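Local atomic coordinates of LysR family transcriptional regulator (Vibrio vulnificus, PDB entry 5B7H), a protein that probably binds DNA and regulates transcription as a LysR-family factor of the OxyR type, represented here by its regulatory domain. Residues L18-I23 against V68-L73. The protein carries 1 engineered substitution. Sequence-based numbering, arbitrary orientation.
Sequences LKLGCI and VLILAL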
# COMPACT_ATOMS: atom_id res chain seq x y z
N LEU A 18 -3.44 16.21 -15.30
CA LEU A 18 -3.13 16.75 -13.99
C LEU A 18 -2.22 15.76 -13.28
O LEU A 18 -2.51 14.56 -13.32
CB LEU A 18 -4.45 16.90 -13.22
CG LEU A 18 -4.56 17.83 -12.05
CD1 LEU A 18 -4.24 19.23 -12.56
CD2 LEU A 18 -5.99 17.74 -11.54
N LYS A 19 -1.13 16.24 -12.67
CA LYS A 19 -0.25 15.45 -11.82
C LYS A 19 -0.66 15.64 -10.36
O LYS A 19 -0.51 16.73 -9.81
CB LYS A 19 1.24 15.75 -12.04
CG LYS A 19 1.67 15.44 -13.49
CD LYS A 19 3.04 15.99 -13.80
CE LYS A 19 3.75 15.19 -14.87
NZ LYS A 19 5.10 15.77 -15.10
N LEU A 20 -1.11 14.58 -9.73
CA LEU A 20 -1.67 14.67 -8.38
C LEU A 20 -0.88 13.76 -7.46
O LEU A 20 -0.67 12.58 -7.78
CB LEU A 20 -3.17 14.27 -8.39
CG LEU A 20 -3.87 14.36 -7.03
CD1 LEU A 20 -5.38 14.72 -7.30
CD2 LEU A 20 -3.78 13.05 -6.26
N GLY A 21 -0.47 14.28 -6.31
CA GLY A 21 0.25 13.52 -5.31
C GLY A 21 -0.67 13.22 -4.14
O GLY A 21 -1.53 14.02 -3.79
N CYS A 22 -0.44 12.09 -3.49
CA CYS A 22 -1.27 11.71 -2.36
C CYS A 22 -0.49 10.81 -1.42
O CYS A 22 0.39 10.07 -1.85
CB CYS A 22 -2.49 10.98 -2.92
SG CYS A 22 -3.81 10.62 -1.69
N ILE A 23 -0.78 10.91 -0.12
CA ILE A 23 -0.05 10.15 0.92
C ILE A 23 -0.48 8.69 1.00
O ILE A 23 -1.60 8.32 0.62
CB ILE A 23 -0.18 10.82 2.30
CG1 ILE A 23 -1.63 10.92 2.72
CG2 ILE A 23 0.50 12.22 2.25
CD1 ILE A 23 -1.76 11.39 4.19
N VAL A 68 -1.03 19.30 -7.75
CA VAL A 68 -1.90 19.40 -6.60
C VAL A 68 -1.69 18.15 -5.76
O VAL A 68 -1.32 17.08 -6.28
CB VAL A 68 -3.38 19.56 -7.04
CG1 VAL A 68 -3.85 18.32 -7.86
CG2 VAL A 68 -4.33 19.86 -5.91
N LEU A 69 -1.91 18.27 -4.47
CA LEU A 69 -1.78 17.17 -3.52
C LEU A 69 -3.09 16.97 -2.81
O LEU A 69 -3.84 17.93 -2.57
CB LEU A 69 -0.73 17.47 -2.42
CG LEU A 69 0.63 18.03 -2.93
CD1 LEU A 69 1.52 18.37 -1.71
CD2 LEU A 69 1.28 17.00 -3.88
N ILE A 70 -3.35 15.73 -2.42
CA ILE A 70 -4.37 15.39 -1.43
C ILE A 70 -3.61 14.92 -0.21
O ILE A 70 -2.90 13.89 -0.26
CB ILE A 70 -5.38 14.36 -1.96
CG1 ILE A 70 -6.15 14.92 -3.17
CG2 ILE A 70 -6.30 13.95 -0.81
CD1 ILE A 70 -7.16 13.87 -3.86
N LEU A 71 -3.74 15.68 0.87
CA LEU A 71 -3.01 15.44 2.10
C LEU A 71 -3.99 15.29 3.25
O LEU A 71 -5.14 15.71 3.18
CB LEU A 71 -2.09 16.65 2.44
CG LEU A 71 -0.95 17.02 1.46
CD1 LEU A 71 -0.08 18.10 2.03
CD2 LEU A 71 -0.11 15.78 1.18
N ALA A 72 -3.49 14.68 4.33
CA ALA A 72 -4.12 14.84 5.64
C ALA A 72 -3.58 16.11 6.31
O ALA A 72 -2.37 16.37 6.31
CB ALA A 72 -3.86 13.60 6.51
N LEU A 73 -4.50 16.92 6.84
CA LEU A 73 -4.15 18.19 7.46
C LEU A 73 -4.53 18.15 8.94
O LEU A 73 -5.43 17.41 9.34
CB LEU A 73 -4.88 19.34 6.75
CG LEU A 73 -4.50 19.54 5.27
CD1 LEU A 73 -5.33 20.76 4.77
CD2 LEU A 73 -3.01 19.78 5.01
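Leu20 reaches across to both Val68 and Ile70 on one face of a parallel strand pair. Its CG is anti to the backbone N (chi1 -179°). Leu20 CG and CD1 both lie 4.0 Å from Val68 CG1. Leu20 meets Ile70 methyl to methyl, CD1 to CD1. It crosses both neighbours obliquely. Further along this face, Cys22 SG sits beside Ile70, 4.1 Å from its CB. Helix 205-217 packs on Leu20 and Val68, and helix 27-41 on Cys22 and Ile70.

On the other face Gly21 has no side chain. Leu69 CD2 lies over the glycine backbone, 3.9 Å from Gly21 CA. Leu58 and Leu61 of helix 54-62 pack on Leu69.

Gly21 also holds the strands together. Its N donates to Val68 O at 2.9 Å, in the carbonyl plane. Its O accepts from Ile70 N at 2.8 Å, the N-H approaching nearly in line with the carbonyl. Val68 N makes a weak, longer hydrogen bond to Lys19 O, 3.3 Å.

Past Cys22 the pairing ends. Ile23 turns toward 68-73, and its CG2 meets Leu71 CD2 at 3.8 Å, the two side chains roughly perpendicular. Its CD1 touches Ala72 CB. A sulfate ion, probably from the crystallisation liquor, lies about 3 Å from the Ile23 side chain.

Within the LysR substrate-binding domain, strand 16-22 lies between 45-51 and 68-73. Helix 27-41, strand 45-51 and helix 54-62 connect the pair. Ile23 N and Ile70 O, 3.7 Å apart, are buried without a hydrogen-bonding partner. At this end Ile23 packing on Leu71 and Ala72 carries the contact.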